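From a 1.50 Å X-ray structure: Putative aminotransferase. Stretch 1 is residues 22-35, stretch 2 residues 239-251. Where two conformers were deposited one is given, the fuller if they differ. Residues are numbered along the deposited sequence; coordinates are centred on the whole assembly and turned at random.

Stretch 1 22-35: EVFASGYLGQGPRV
Stretch 2, residues 239-251: WHMTDLNAAIGLA

The contact is organised around one carboxylate, that of D243 in the first turn of helix 243-251. Its CA-to-CB bond points toward stretch 1, and chi1 of -87° (m) with chi2 of 19° presents both oxygens to the start of helix 33-35, where free backbone amides await acceptors. D243 OD1 accepts from G32 N at 2.8 Å and from V35 N at 3.0 Å, while D243 OD2 accepts from R34 N at 3.0 Å. P33 has no amide hydrogen to offer; its CD lies 3.3 Å from D243 OD2. A water bridges the stretches, donating to D243 OD2 and to Y28 O, both at 2.8 Å. Aspartate suits this place: its short side chain carries two acceptors.

The backbone answers in return, D243 N donating to G30 O at 2.8 Å. Here the chains run close, with Q31 CA 4.0 Å from T242 CA. Q31, extended (phi/psi -79/108, chi1 t), carries its amide to H240, whose ND1 donates to Q31 OE1 at 2.8 Å, nearly linearly and in the ring plane; chi1 of H240 is p. G32 (phi/psi -149/-135) occupies the N-cap position, where an ideal CB would clash with P33 CD at 2.3 Å.

Packing spreads outward from this core. V35 (t) sets CG2 3.9 Å from A246 CB, and R34 CB lies 4.1 Å from the same methyl; alanine lets the backbones approach. The R34 side chain (m, m, p) sits among D243, A246, A247 and L250, then leads away, its NH2 3.3 Å from E22 OE2 in a salt bridge of charges only.

Helix 22-26 runs at 148° to helix 243-251, their axes 10.0 Å apart at closest. Between them, V23 CG2 (chi1 t) meets A247 CB at 3.7 Å, and F24 CE1 (chi1 m) reaches L244 CD1 at 4.2 Å. G27, with phi of 76°, ends the first helix.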

ATOM      1  N   GLU A  22     -15.448 -18.128  -1.249  0.55 13.88           N
ATOM      2  CA  GLU A  22     -14.445 -19.195  -1.239  0.55 17.43           C
ATOM      3  C   GLU A  22     -13.261 -18.810  -0.346  0.55 13.23           C
ATOM      4  O   GLU A  22     -12.789 -19.619   0.458  0.55 15.88           O
ATOM      5  CB  GLU A  22     -13.973 -19.497  -2.672  0.55 21.85           C
ATOM      6  CG  GLU A  22     -12.881 -20.568  -2.787  0.55 22.82           C
ATOM      7  CD  GLU A  22     -12.206 -20.606  -4.164  0.55 26.78           C
ATOM      8  OE1 GLU A  22     -12.556 -19.793  -5.046  0.55 27.73           O
ATOM      9  OE2 GLU A  22     -11.312 -21.452  -4.366  0.55 35.04           O
ATOM     10  N   VAL A  23     -12.805 -17.568  -0.475  1.00 12.59           N
ATOM     11  CA  VAL A  23     -11.701 -17.066   0.338  1.00 12.05           C
ATOM     12  C   VAL A  23     -12.086 -17.078   1.809  1.00 14.72           C
ATOM     13  O   VAL A  23     -11.353 -17.601   2.647  1.00 14.86           O
ATOM     14  CB  VAL A  23     -11.279 -15.655  -0.094  1.00 11.40           C
ATOM     15  CG1 VAL A  23     -10.247 -15.064   0.877  1.00 13.69           C
ATOM     16  CG2 VAL A  23     -10.681 -15.706  -1.490  1.00 13.71           C
ATOM     17  N   PHE A  24     -13.241 -16.516   2.127  1.00 12.67           N
ATOM     18  CA  PHE A  24     -13.678 -16.490   3.525  1.00 13.03           C
ATOM     19  C   PHE A  24     -13.838 -17.907   4.091  1.00 17.19           C
ATOM     20  O   PHE A  24     -13.449 -18.182   5.228  1.00 18.22           O
ATOM     21  CB  PHE A  24     -14.990 -15.714   3.668  1.00 13.39           C
ATOM     22  CG  PHE A  24     -14.860 -14.227   3.498  1.00 13.21           C
ATOM     23  CD1 PHE A  24     -13.618 -13.606   3.411  1.00 16.54           C
ATOM     24  CD2 PHE A  24     -16.000 -13.436   3.424  1.00 20.30           C
ATOM     25  CE1 PHE A  24     -13.527 -12.222   3.245  1.00 18.69           C
ATOM     26  CE2 PHE A  24     -15.911 -12.065   3.260  1.00 16.91           C
ATOM     27  CZ  PHE A  24     -14.679 -11.451   3.170  1.00 15.74           C
ATOM     28  N   ALA A  25     -14.407 -18.813   3.302  1.00 14.10           N
ATOM     29  CA  ALA A  25     -14.641 -20.176   3.763  1.00 17.09           C
ATOM     30  C   ALA A  25     -13.330 -20.927   4.008  1.00 17.93           C
ATOM     31  O   ALA A  25     -13.264 -21.785   4.890  1.00 22.36           O
ATOM     32  CB  ALA A  25     -15.515 -20.931   2.753  1.00 16.75           C
ATOM     33  N   SER A  26     -12.287 -20.582   3.256  1.00 18.89           N
ATOM     34  CA  SER A  26     -10.981 -21.220   3.416  1.00 18.84           C
ATOM     35  C   SER A  26     -10.320 -20.788   4.715  1.00 19.26           C
ATOM     36  O   SER A  26      -9.487 -21.507   5.268  1.00 23.06           O
ATOM     37  CB  SER A  26     -10.057 -20.872   2.250  1.00 18.40           C
ATOM     38  OG  SER A  26      -9.532 -19.567   2.419  1.00 17.83           O
ATOM     39  N   GLY A  27     -10.689 -19.604   5.191  1.00 18.86           N
ATOM     40  CA  GLY A  27     -10.094 -19.036   6.385  1.00 23.82           C
ATOM     41  C   GLY A  27      -8.702 -18.486   6.124  1.00 26.61           C
ATOM     42  O   GLY A  27      -8.012 -18.059   7.047  1.00 28.53           O
ATOM     43  N   TYR A  28      -8.275 -18.499   4.868  1.00 19.19           N
ATOM     44  CA  TYR A  28      -6.985 -17.911   4.538  1.00 18.72           C
ATOM     45  C   TYR A  28      -7.159 -16.659   3.678  1.00 16.92           C
ATOM     46  O   TYR A  28      -7.521 -16.733   2.501  1.00 19.62           O
ATOM     47  CB  TYR A  28      -6.074 -18.923   3.839  1.00 21.87           C
ATOM     48  CG  TYR A  28      -4.666 -18.393   3.714  1.00 22.52           C
ATOM     49  CD1 TYR A  28      -3.772 -18.469   4.781  1.00 22.76           C
ATOM     50  CD2 TYR A  28      -4.244 -17.777   2.545  1.00 19.66           C
ATOM     51  CE1 TYR A  28      -2.489 -17.958   4.675  1.00 25.20           C
ATOM     52  CE2 TYR A  28      -2.970 -17.268   2.429  1.00 20.61           C
ATOM     53  CZ  TYR A  28      -2.095 -17.361   3.495  1.00 26.56           C
ATOM     54  OH  TYR A  28      -0.822 -16.846   3.378  1.00 25.51           O
ATOM     55  N   LEU A  29      -6.896 -15.510   4.291  1.00 16.44           N
ATOM     56  CA  LEU A  29      -7.136 -14.216   3.662  1.00 18.12           C
ATOM     57  C   LEU A  29      -5.854 -13.591   3.132  1.00 19.98           C
ATOM     58  O   LEU A  29      -5.900 -12.560   2.461  1.00 25.16           O
ATOM     59  CB  LEU A  29      -7.806 -13.258   4.648  1.00 17.14           C
ATOM     60  CG  LEU A  29      -9.343 -13.280   4.713  1.00 24.51           C
ATOM     61  CD1 LEU A  29      -9.883 -14.675   4.971  1.00 25.69           C
ATOM     62  CD2 LEU A  29      -9.841 -12.311   5.777  1.00 26.33           C
ATOM     63  N   GLY A  30      -4.716 -14.198   3.447  1.00 16.29           N
ATOM     64  CA  GLY A  30      -3.433 -13.670   3.012  1.00 16.34           C
ATOM     65  C   GLY A  30      -3.055 -13.983   1.576  1.00 13.77           C
ATOM     66  O   GLY A  30      -3.878 -14.374   0.747  1.00 15.28           O
ATOM     67  N   GLN A  31      -1.776 -13.794   1.277  1.00 14.04           N
ATOM     68  CA  GLN A  31      -1.253 -14.089  -0.043  1.00 12.52           C
ATOM     69  C   GLN A  31      -1.022 -15.591  -0.175  1.00 16.01           C
ATOM     70  O   GLN A  31      -0.107 -16.134   0.439  1.00 17.99           O
ATOM     71  CB  GLN A  31       0.039 -13.310  -0.264  1.00 15.63           C
ATOM     72  CG  GLN A  31       0.709 -13.565  -1.581  1.00 15.52           C
ATOM     73  CD  GLN A  31       2.205 -13.431  -1.466  1.00 19.03           C
ATOM     74  OE1 GLN A  31       2.705 -12.528  -0.793  1.00 16.49           O
ATOM     75  NE2 GLN A  31       2.930 -14.330  -2.117  1.00 26.76           N
ATOM     76  N   GLY A  32      -1.861 -16.265  -0.956  1.00 14.02           N
ATOM     77  CA  GLY A  32      -1.825 -17.715  -1.014  1.00 17.07           C
ATOM     78  C   GLY A  32      -2.233 -18.279  -2.362  1.00 15.44           C
ATOM     79  O   GLY A  32      -1.801 -17.781  -3.410  1.00 14.88           O
ATOM     80  N   PRO A  33      -3.084 -19.315  -2.352  1.00 14.55           N
ATOM     81  CA  PRO A  33      -3.405 -20.024  -3.595  1.00 15.01           C
ATOM     82  C   PRO A  33      -4.179 -19.205  -4.619  1.00 15.66           C
ATOM     83  O   PRO A  33      -3.993 -19.451  -5.813  1.00 17.60           O
ATOM     84  CB  PRO A  33      -4.243 -21.224  -3.115  1.00 17.94           C
ATOM     85  CG  PRO A  33      -4.738 -20.836  -1.762  1.00 22.43           C
ATOM     86  CD  PRO A  33      -3.669 -19.966  -1.167  1.00 15.94           C
ATOM     87  N   ARG A  34      -5.012 -18.258  -4.200  1.00 13.09           N
ATOM     88  CA  ARG A  34      -5.735 -17.473  -5.198  1.00 12.99           C
ATOM     89  C   ARG A  34      -4.781 -16.524  -5.921  1.00 11.44           C
ATOM     90  O   ARG A  34      -4.896 -16.326  -7.124  1.00 12.26           O
ATOM     91  CB  ARG A  34      -6.893 -16.687  -4.571  1.00 13.34           C
ATOM     92  CG  ARG A  34      -7.937 -17.550  -3.841  1.00 15.38           C
ATOM     93  CD  ARG A  34      -8.860 -18.321  -4.794  1.00 16.76           C
ATOM     94  NE  ARG A  34      -8.190 -19.405  -5.499  1.00 21.18           N
ATOM     95  CZ  ARG A  34      -7.865 -20.573  -4.957  1.00 21.47           C
ATOM     96  NH1 ARG A  34      -7.255 -21.491  -5.690  1.00 25.35           N
ATOM     97  NH2 ARG A  34      -8.135 -20.822  -3.682  1.00 21.01           N
ATOM     98  N   VAL A  35      -3.837 -15.945  -5.183  1.00 11.68           N
ATOM     99  CA  VAL A  35      -2.811 -15.117  -5.802  1.00  9.28           C
ATOM    100  C   VAL A  35      -2.026 -15.931  -6.827  1.00 11.11           C
ATOM    101  O   VAL A  35      -1.785 -15.464  -7.937  1.00 11.22           O
ATOM    102  CB  VAL A  35      -1.859 -14.526  -4.750  1.00  8.81           C
ATOM    103  CG1 VAL A  35      -0.569 -14.007  -5.413  1.00 10.28           C
ATOM    104  CG2 VAL A  35      -2.549 -13.423  -3.981  1.00 13.47           C
ATOM    105  N   TRP A 239       3.803  -4.563  -0.221  1.00  8.76           N
ATOM    106  CA  TRP A 239       3.448  -4.200  -1.574  1.00  7.36           C
ATOM    107  C   TRP A 239       2.714  -5.313  -2.304  1.00  9.25           C
ATOM    108  O   TRP A 239       2.366  -5.151  -3.469  1.00 10.19           O
ATOM    109  CB  TRP A 239       4.706  -3.841  -2.362  1.00  7.62           C
ATOM    110  CG  TRP A 239       5.307  -2.491  -2.011  1.00  8.77           C
ATOM    111  CD1 TRP A 239       4.642  -1.326  -1.767  1.00 10.91           C
ATOM    112  CD2 TRP A 239       6.708  -2.181  -1.926  1.00  8.03           C
ATOM    113  NE1 TRP A 239       5.545  -0.305  -1.522  1.00 12.41           N
ATOM    114  CE2 TRP A 239       6.816  -0.808  -1.621  1.00 10.28           C
ATOM    115  CE3 TRP A 239       7.876  -2.936  -2.068  1.00  9.23           C
ATOM    116  CZ2 TRP A 239       8.048  -0.175  -1.446  1.00 13.67           C
ATOM    117  CZ3 TRP A 239       9.103  -2.301  -1.905  1.00 10.77           C
ATOM    118  CH2 TRP A 239       9.176  -0.935  -1.599  1.00 11.72           C
ATOM    119  N   HIS A 240       2.492  -6.434  -1.633  1.00  8.76           N
ATOM    120  CA  HIS A 240       1.878  -7.592  -2.285  1.00  9.80           C
ATOM    121  C   HIS A 240       0.352  -7.508  -2.380  1.00  8.68           C
ATOM    122  O   HIS A 240      -0.285  -6.633  -1.781  1.00 10.52           O
ATOM    123  CB  HIS A 240       2.288  -8.882  -1.558  1.00  9.45           C
ATOM    124  CG  HIS A 240       1.682  -9.035  -0.199  1.00  9.25           C
ATOM    125  ND1 HIS A 240       1.636 -10.247   0.451  1.00 13.65           N
ATOM    126  CD2 HIS A 240       1.126  -8.133   0.642  1.00 14.43           C
ATOM    127  CE1 HIS A 240       1.056 -10.091   1.629  1.00 12.78           C
ATOM    128  NE2 HIS A 240       0.731  -8.819   1.769  1.00 15.65           N
HETATM  129  N   MSE A 241      -0.198  -8.415  -3.186  1.00  8.04           N
HETATM  130  CA  MSE A 241      -1.636  -8.654  -3.274  1.00  8.80           C
HETATM  131  C   MSE A 241      -1.997  -9.866  -2.417  1.00  8.45           C
HETATM  132  O   MSE A 241      -1.203 -10.810  -2.319  1.00 10.37           O
HETATM  133  CB  MSE A 241      -2.051  -8.909  -4.734  1.00  9.13           C
HETATM  134  CG  MSE A 241      -3.549  -9.128  -4.906  1.00  9.32           C
HETATM  135 SE   MSE A 241      -4.038  -9.706  -6.687  0.62 13.74          SE
HETATM  136  CE  MSE A 241      -3.472  -8.137  -7.695  1.00 10.66           C
ATOM    137  N   THR A 242      -3.194  -9.861  -1.829  1.00  8.62           N
ATOM    138  CA  THR A 242      -3.667 -11.005  -1.060  1.00  8.97           C
ATOM    139  C   THR A 242      -4.820 -11.715  -1.768  1.00  9.73           C
ATOM    140  O   THR A 242      -5.315 -11.242  -2.801  1.00 10.65           O
ATOM    141  CB  THR A 242      -4.123 -10.578   0.320  1.00 12.34           C
ATOM    142  OG1 THR A 242      -5.194  -9.640   0.166  1.00 17.51           O
ATOM    143  CG2 THR A 242      -2.971  -9.928   1.071  1.00 14.08           C
ATOM    144  N   ASP A 243      -5.244 -12.848  -1.210  1.00 11.56           N
ATOM    145  CA  ASP A 243      -6.209 -13.708  -1.904  1.00 11.01           C
ATOM    146  C   ASP A 243      -7.595 -13.089  -2.068  1.00 10.79           C
ATOM    147  O   ASP A 243      -8.286 -13.404  -3.034  1.00 11.85           O
ATOM    148  CB  ASP A 243      -6.331 -15.061  -1.187  1.00 12.09           C
ATOM    149  CG  ASP A 243      -5.294 -16.074  -1.663  1.00 13.72           C
ATOM    150  OD1 ASP A 243      -4.270 -15.664  -2.267  1.00 12.34           O
ATOM    151  OD2 ASP A 243      -5.492 -17.281  -1.421  1.00 15.23           O
ATOM    152  N   LEU A 244      -8.013 -12.211  -1.155  1.00 10.32           N
ATOM    153  CA  LEU A 244      -9.310 -11.545  -1.309  1.00 11.13           C
ATOM    154  C   LEU A 244      -9.389 -10.811  -2.647  1.00 11.47           C
ATOM    155  O   LEU A 244     -10.368 -10.948  -3.409  1.00 12.67           O
ATOM    156  CB  LEU A 244      -9.561 -10.569  -0.161  1.00 15.66           C
ATOM    157  CG  LEU A 244     -10.777  -9.650  -0.253  1.00 21.73           C
ATOM    158  CD1 LEU A 244     -12.084 -10.451  -0.267  1.00 21.09           C
ATOM    159  CD2 LEU A 244     -10.761  -8.643   0.892  1.00 27.13           C
ATOM    160  N   ASN A 245      -8.347 -10.054  -2.957  1.00  9.69           N
ATOM    161  CA  ASN A 245      -8.356  -9.278  -4.182  1.00  8.63           C
ATOM    162  C   ASN A 245      -8.042 -10.139  -5.389  1.00  9.50           C
ATOM    163  O   ASN A 245      -8.619  -9.926  -6.455  1.00 10.71           O
ATOM    164  CB  ASN A 245      -7.382  -8.105  -4.040  1.00  8.61           C
ATOM    165  CG  ASN A 245      -7.777  -7.207  -2.893  1.00 11.40           C
ATOM    166  OD1 ASN A 245      -7.216  -7.300  -1.803  1.00 13.29           O
ATOM    167  ND2 ASN A 245      -8.800  -6.380  -3.110  1.00 10.50           N
ATOM    168  N   ALA A 246      -7.189 -11.148  -5.230  1.00  9.19           N
ATOM    169  CA  ALA A 246      -6.936 -12.051  -6.360  1.00  9.18           C
ATOM    170  C   ALA A 246      -8.216 -12.788  -6.768  1.00 11.21           C
ATOM    171  O   ALA A 246      -8.444 -13.021  -7.961  1.00 10.70           O
ATOM    172  CB  ALA A 246      -5.838 -13.045  -6.027  1.00 10.85           C
ATOM    173  N   ALA A 247      -9.062 -13.125  -5.796  1.00  9.71           N
ATOM    174  CA  ALA A 247     -10.325 -13.811  -6.091  1.00 10.32           C
ATOM    175  C   ALA A 247     -11.231 -12.940  -6.955  1.00 11.51           C
ATOM    176  O   ALA A 247     -11.865 -13.429  -7.894  1.00 12.10           O
ATOM    177  CB  ALA A 247     -11.034 -14.201  -4.804  1.00 13.44           C
ATOM    178  N   ILE A 248     -11.276 -11.649  -6.644  1.00 10.75           N
ATOM    179  CA  ILE A 248     -12.086 -10.709  -7.403  1.00 10.21           C
ATOM    180  C   ILE A 248     -11.541 -10.572  -8.829  1.00 11.09           C
ATOM    181  O   ILE A 248     -12.305 -10.618  -9.796  1.00 11.12           O
ATOM    182  CB  ILE A 248     -12.142  -9.340  -6.695  1.00  9.95           C
ATOM    183  CG1 ILE A 248     -12.858  -9.509  -5.349  1.00 11.54           C
ATOM    184  CG2 ILE A 248     -12.864  -8.310  -7.574  1.00 12.10           C
ATOM    185  CD1 ILE A 248     -12.765  -8.291  -4.445  1.00 14.67           C
ATOM    186  N   GLY A 249     -10.226 -10.443  -8.955  1.00 10.45           N
ATOM    187  CA  GLY A 249      -9.600 -10.411 -10.269  1.00  9.43           C
ATOM    188  C   GLY A 249      -9.902 -11.655 -11.087  1.00 11.90           C
ATOM    189  O   GLY A 249     -10.198 -11.554 -12.277  1.00 11.81           O
ATOM    190  N   LEU A 250      -9.834 -12.827 -10.460  1.00 10.14           N
ATOM    191  CA  LEU A 250     -10.140 -14.078 -11.163  1.00 11.36           C
ATOM    192  C   LEU A 250     -11.560 -14.066 -11.716  1.00 13.65           C
ATOM    193  O   LEU A 250     -11.803 -14.478 -12.860  1.00 14.27           O
ATOM    194  CB  LEU A 250      -9.957 -15.279 -10.231  1.00 12.56           C
ATOM    195  CG  LEU A 250      -8.496 -15.674 -10.030  1.00 12.75           C
ATOM    196  CD1 LEU A 250      -8.289 -16.511  -8.762  1.00 13.79           C
ATOM    197  CD2 LEU A 250      -7.972 -16.402 -11.262  1.00 14.53           C
ATOM    198  N   ALA A 251     -12.497 -13.568 -10.915  1.00 11.41           N
ATOM    199  CA  ALA A 251     -13.885 -13.492 -11.342  1.00 11.93           C
ATOM    200  C   ALA A 251     -14.059 -12.542 -12.516  1.00 14.57           C
ATOM    201  O   ALA A 251     -14.889 -12.767 -13.401  1.00 17.33           O
ATOM    202  CB  ALA A 251     -14.776 -13.053 -10.176  1.00 13.59           C
TER
HETATM  203  O   HOH W   1      -7.481 -18.314   0.181  1.00 19.13           O